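Local coordinates for thioredoxin-like fold domain-containing protein (Paracoccus denitrificans, PDB 3DML) that probably acts as a periplasmic thiol-disulfide oxidoreductase of the thioredoxin family, serving chemotrophic sulfur oxidation, at residues E19-C30 with T77-D86. Sequence-based numbering, arbitrary orientation.
Sequences ELRLLMFEQPGC and TPTFVLMAGD
M24 and F80 form a non-hydrogen-bonded pair of two antiparallel strands, 20-26 and 79-84, and belong to the tightly packed middle of a contact that is more open at its G85-D86 end. Their side chains run alongside each other: with CG anti to the backbone N (chi1 172°), the selenomethionine, extended in the one of its two conformers described here, brings its CG to 3.7 Å from F80 CE1, and its SE meets the ring obliquely as a Met-aromatic contact. W36 of helix 31-39 and F101 add their rings to that of F80. On the other face of the sheet, L23 CD1 presses on M83 CG at 3.7 Å, and F25 CE2 meets V81 CG2. Backbone bonds stitch these buried rows together, F25 N to T79 O being nearly straight (174°).

The other end is looser and wetter. In one of two R21 conformers, the chain, bent at chi3, sends NH2 to G85 O from above the carbonyl plane (3.2 Å), NE donates to a water, and NH2 makes a long salt bridge of 3.7 Å to D86 OD1, the guanidinium and carboxylate planes being perpendicular.

Beyond the strand, Q27 NE2 donates to T77 OG1 at 2.9 Å, with the hydroxyl oxygen in the amide plane; R61 holds Q27 OE1. Replacing Q27 with a leucine is likely to leave the T77 hydroxyl without its amide donor and R61 without the OE1 acceptor. T77 OG1 also lies 3.3 Å from C30 SG, which touches P78, joined to T77 by a cis peptide bond. A cis-proline facing the first cysteine of a CxxC pair at a helix start is the hallmark of the thioredoxin-fold active site.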
loop_
_atom_site.group_PDB
_atom_site.type_symbol
_atom_site.label_atom_id
_atom_site.label_comp_id
_atom_site.label_asym_id
_atom_site.label_seq_id
_atom_site.Cartn_x
_atom_site.Cartn_y
_atom_site.Cartn_z
ATOM N N GLU A 19 3.495 -14.545 0.979
ATOM C CA GLU A 19 3.233 -14.025 -0.380
ATOM C C GLU A 19 2.449 -12.714 -0.313
ATOM O O GLU A 19 1.894 -12.272 -1.311
ATOM C CB GLU A 19 2.479 -15.057 -1.211
ATOM C CG GLU A 19 1.713 -16.075 -0.404
ATOM C CD GLU A 19 0.694 -15.462 0.521
ATOM O OE1 GLU A 19 1.003 -15.308 1.728
ATOM O OE2 GLU A 19 -0.414 -15.129 0.040
ATOM N N LEU A 20 2.420 -12.088 0.862
ATOM C CA LEU A 20 1.860 -10.733 0.978
ATOM C C LEU A 20 2.845 -9.622 0.551
ATOM O O LEU A 20 4.030 -9.680 0.854
ATOM C CB LEU A 20 1.382 -10.478 2.411
ATOM C CG LEU A 20 -0.063 -10.718 2.832
ATOM C CD1 LEU A 20 -0.675 -11.947 2.231
ATOM C CD2 LEU A 20 -0.215 -10.680 4.362
ATOM N N ARG A 21 2.329 -8.618 -0.167
ATOM C CA ARG A 21 3.063 -7.404 -0.525
ATOM C C ARG A 21 2.101 -6.226 -0.430
ATOM O O ARG A 21 0.924 -6.382 -0.729
ATOM C CB ARG A 21 3.560 -7.461 -1.972
ATOM C CG ARG A 21 4.763 -8.346 -2.238
ATOM C CD ARG A 21 5.113 -8.277 -3.711
ATOM N NE ARG A 21 4.162 -9.040 -4.531
ATOM C CZ ARG A 21 3.911 -8.812 -5.821
ATOM N NH1 ARG A 21 4.529 -7.826 -6.478
ATOM N NH2 ARG A 21 3.024 -9.574 -6.455
ATOM N N LEU A 22 2.608 -5.060 -0.071
ATOM C CA LEU A 22 1.801 -3.846 -0.092
ATOM C C LEU A 22 2.266 -2.957 -1.223
ATOM O O LEU A 22 3.382 -2.442 -1.191
ATOM C CB LEU A 22 1.942 -3.072 1.217
ATOM C CG LEU A 22 0.930 -1.956 1.478
ATOM C CD1 LEU A 22 -0.492 -2.507 1.699
ATOM C CD2 LEU A 22 1.384 -1.265 2.730
ATOM N N LEU A 23 1.407 -2.771 -2.212
ATOM C CA LEU A 23 1.687 -1.854 -3.292
ATOM C C LEU A 23 1.243 -0.474 -2.885
ATOM O O LEU A 23 0.093 -0.277 -2.450
ATOM C CB LEU A 23 0.919 -2.259 -4.547
ATOM C CG LEU A 23 1.212 -3.638 -5.095
ATOM C CD1 LEU A 23 0.356 -3.842 -6.347
ATOM C CD2 LEU A 23 2.693 -3.783 -5.413
HETATM N N MSE A 24 2.141 0.482 -3.036
HETATM C CA MSE A 24 1.810 1.858 -2.770
HETATM C C MSE A 24 1.815 2.629 -4.081
HETATM O O MSE A 24 2.859 2.735 -4.738
HETATM C CB MSE A 24 2.816 2.453 -1.803
HETATM C CG MSE A 24 2.632 3.933 -1.648
HETATM SE SE MSE A 24 3.981 4.715 -0.515
HETATM C CE MSE A 24 3.020 6.389 -0.291
ATOM N N PHE A 25 0.654 3.160 -4.452
ATOM C CA PHE A 25 0.510 3.905 -5.689
ATOM C C PHE A 25 0.655 5.391 -5.441
ATOM O O PHE A 25 -0.036 5.954 -4.584
ATOM C CB PHE A 25 -0.826 3.574 -6.370
ATOM C CG PHE A 25 -0.861 2.200 -6.947
ATOM C CD1 PHE A 25 -0.462 1.981 -8.266
ATOM C CD2 PHE A 25 -1.260 1.111 -6.166
ATOM C CE1 PHE A 25 -0.491 0.691 -8.803
ATOM C CE2 PHE A 25 -1.290 -0.179 -6.689
ATOM C CZ PHE A 25 -0.901 -0.407 -8.004
ATOM N N GLU A 26 1.555 6.007 -6.207
ATOM C CA GLU A 26 1.925 7.421 -6.055
ATOM C C GLU A 26 1.785 8.189 -7.358
ATOM O O GLU A 26 1.553 7.595 -8.413
ATOM C CB GLU A 26 3.391 7.523 -5.635
ATOM C CG GLU A 26 3.736 6.837 -4.346
ATOM C CD GLU A 26 4.962 7.448 -3.707
ATOM O OE1 GLU A 26 5.004 7.523 -2.466
ATOM O OE2 GLU A 26 5.882 7.859 -4.447
ATOM N N GLN A 27 1.919 9.517 -7.291
ATOM C CA GLN A 27 2.032 10.356 -8.482
ATOM C C GLN A 27 2.802 11.611 -8.102
ATOM O O GLN A 27 2.910 11.919 -6.909
ATOM C CB GLN A 27 0.663 10.736 -9.050
ATOM C CG GLN A 27 -0.195 11.695 -8.188
ATOM C CD GLN A 27 -1.526 11.951 -8.850
ATOM O OE1 GLN A 27 -1.577 12.463 -9.976
ATOM N NE2 GLN A 27 -2.620 11.581 -8.171
ATOM N N PRO A 28 3.374 12.312 -9.101
ATOM C CA PRO A 28 4.086 13.558 -8.842
ATOM C C PRO A 28 3.235 14.597 -8.145
ATOM O O PRO A 28 2.035 14.753 -8.444
ATOM C CB PRO A 28 4.472 14.039 -10.252
ATOM C CG PRO A 28 4.607 12.797 -11.022
ATOM C CD PRO A 28 3.449 11.951 -10.529
ATOM N N GLY A 29 3.862 15.291 -7.198
ATOM C CA GLY A 29 3.210 16.369 -6.475
ATOM C C GLY A 29 2.188 15.928 -5.444
ATOM O O GLY A 29 1.428 16.753 -4.946
ATOM N N CYS A 30 2.150 14.634 -5.126
ATOM C CA CYS A 30 1.203 14.149 -4.127
ATOM C C CYS A 30 1.718 14.394 -2.703
ATOM O O CYS A 30 2.610 13.693 -2.207
ATOM C CB CYS A 30 0.892 12.665 -4.343
ATOM S SG CYS A 30 -0.438 12.067 -3.263
ATOM N N THR A 77 -4.344 8.767 -5.045
ATOM C CA THR A 77 -3.033 8.554 -4.424
ATOM C C THR A 77 -2.930 9.327 -3.093
ATOM O O THR A 77 -3.398 10.462 -3.009
ATOM C CB THR A 77 -1.877 9.009 -5.336
ATOM O OG1 THR A 77 -2.007 10.404 -5.611
ATOM C CG2 THR A 77 -1.871 8.232 -6.659
ATOM N N PRO A 78 -2.316 8.718 -2.055
ATOM C CA PRO A 78 -1.747 7.366 -2.059
ATOM C C PRO A 78 -2.833 6.302 -1.935
ATOM O O PRO A 78 -3.826 6.491 -1.221
ATOM C CB PRO A 78 -0.854 7.350 -0.805
ATOM C CG PRO A 78 -1.511 8.344 0.122
ATOM C CD PRO A 78 -2.203 9.370 -0.729
ATOM N N THR A 79 -2.650 5.192 -2.636
ATOM C CA THR A 79 -3.487 4.008 -2.398
ATOM C C THR A 79 -2.543 2.873 -2.044
ATOM O O THR A 79 -1.508 2.702 -2.695
ATOM C CB THR A 79 -4.312 3.631 -3.655
ATOM O OG1 THR A 79 -5.318 4.628 -3.873
ATOM C CG2 THR A 79 -5.008 2.260 -3.491
ATOM N N PHE A 80 -2.905 2.083 -1.049
ATOM C CA PHE A 80 -2.079 0.957 -0.641
ATOM C C PHE A 80 -2.853 -0.313 -0.916
ATOM O O PHE A 80 -3.911 -0.505 -0.332
ATOM C CB PHE A 80 -1.755 1.040 0.850
ATOM C CG PHE A 80 -1.088 2.338 1.249
ATOM C CD1 PHE A 80 0.310 2.440 1.220
ATOM C CD2 PHE A 80 -1.854 3.439 1.635
ATOM C CE1 PHE A 80 0.947 3.629 1.592
ATOM C CE2 PHE A 80 -1.237 4.658 2.004
ATOM C CZ PHE A 80 0.173 4.744 1.976
ATOM N N VAL A 81 -2.353 -1.152 -1.818
ATOM C CA VAL A 81 -3.080 -2.362 -2.161
ATOM C C VAL A 81 -2.354 -3.567 -1.568
ATOM O O VAL A 81 -1.177 -3.803 -1.861
ATOM C CB VAL A 81 -3.230 -2.560 -3.686
ATOM C CG1 VAL A 81 -4.013 -3.850 -3.963
ATOM C CG2 VAL A 81 -3.950 -1.360 -4.317
ATOM N N LEU A 82 -3.061 -4.317 -0.739
ATOM C CA LEU A 82 -2.486 -5.538 -0.187
ATOM C C LEU A 82 -2.752 -6.652 -1.178
ATOM O O LEU A 82 -3.915 -6.987 -1.471
ATOM C CB LEU A 82 -3.077 -5.866 1.187
ATOM C CG LEU A 82 -2.420 -7.078 1.860
ATOM C CD1 LEU A 82 -1.000 -6.742 2.368
ATOM C CD2 LEU A 82 -3.295 -7.609 2.987
HETATM N N MSE A 83 -1.659 -7.221 -1.675
HETATM C CA MSE A 83 -1.680 -8.324 -2.632
HETATM C C MSE A 83 -1.373 -9.610 -1.906
HETATM O O MSE A 83 -0.454 -9.665 -1.085
HETATM C CB MSE A 83 -0.584 -8.134 -3.677
HETATM C CG MSE A 83 -0.564 -6.808 -4.349
HETATM SE SE MSE A 83 -2.152 -6.548 -5.467
HETATM C CE MSE A 83 -1.723 -7.882 -6.809
ATOM N N ALA A 84 -2.117 -10.655 -2.236
ATOM C CA ALA A 84 -1.787 -12.001 -1.780
ATOM C C ALA A 84 -1.373 -12.733 -3.046
ATOM O O ALA A 84 -2.204 -13.009 -3.918
ATOM C CB ALA A 84 -2.981 -12.650 -1.161
ATOM N N GLY A 85 -0.082 -13.005 -3.169
ATOM C CA GLY A 85 0.444 -13.522 -4.418
ATOM C C GLY A 85 0.221 -12.456 -5.474
ATOM O O GLY A 85 0.563 -11.294 -5.280
ATOM N N ASP A 86 -0.378 -12.824 -6.593
ATOM C CA ASP A 86 -0.495 -11.823 -7.650
ATOM C C ASP A 86 -1.865 -11.145 -7.691
ATOM O O ASP A 86 -2.197 -10.528 -8.695
ATOM C CB ASP A 86 -0.210 -12.467 -9.009
ATOM C CG ASP A 86 1.197 -13.034 -9.109
ATOM O OD1 ASP A 86 2.165 -12.415 -8.585
ATOM O OD2 ASP A 86 1.332 -14.113 -9.730
HETATM O O HOH W 1 2.017 -10.694 -3.224
#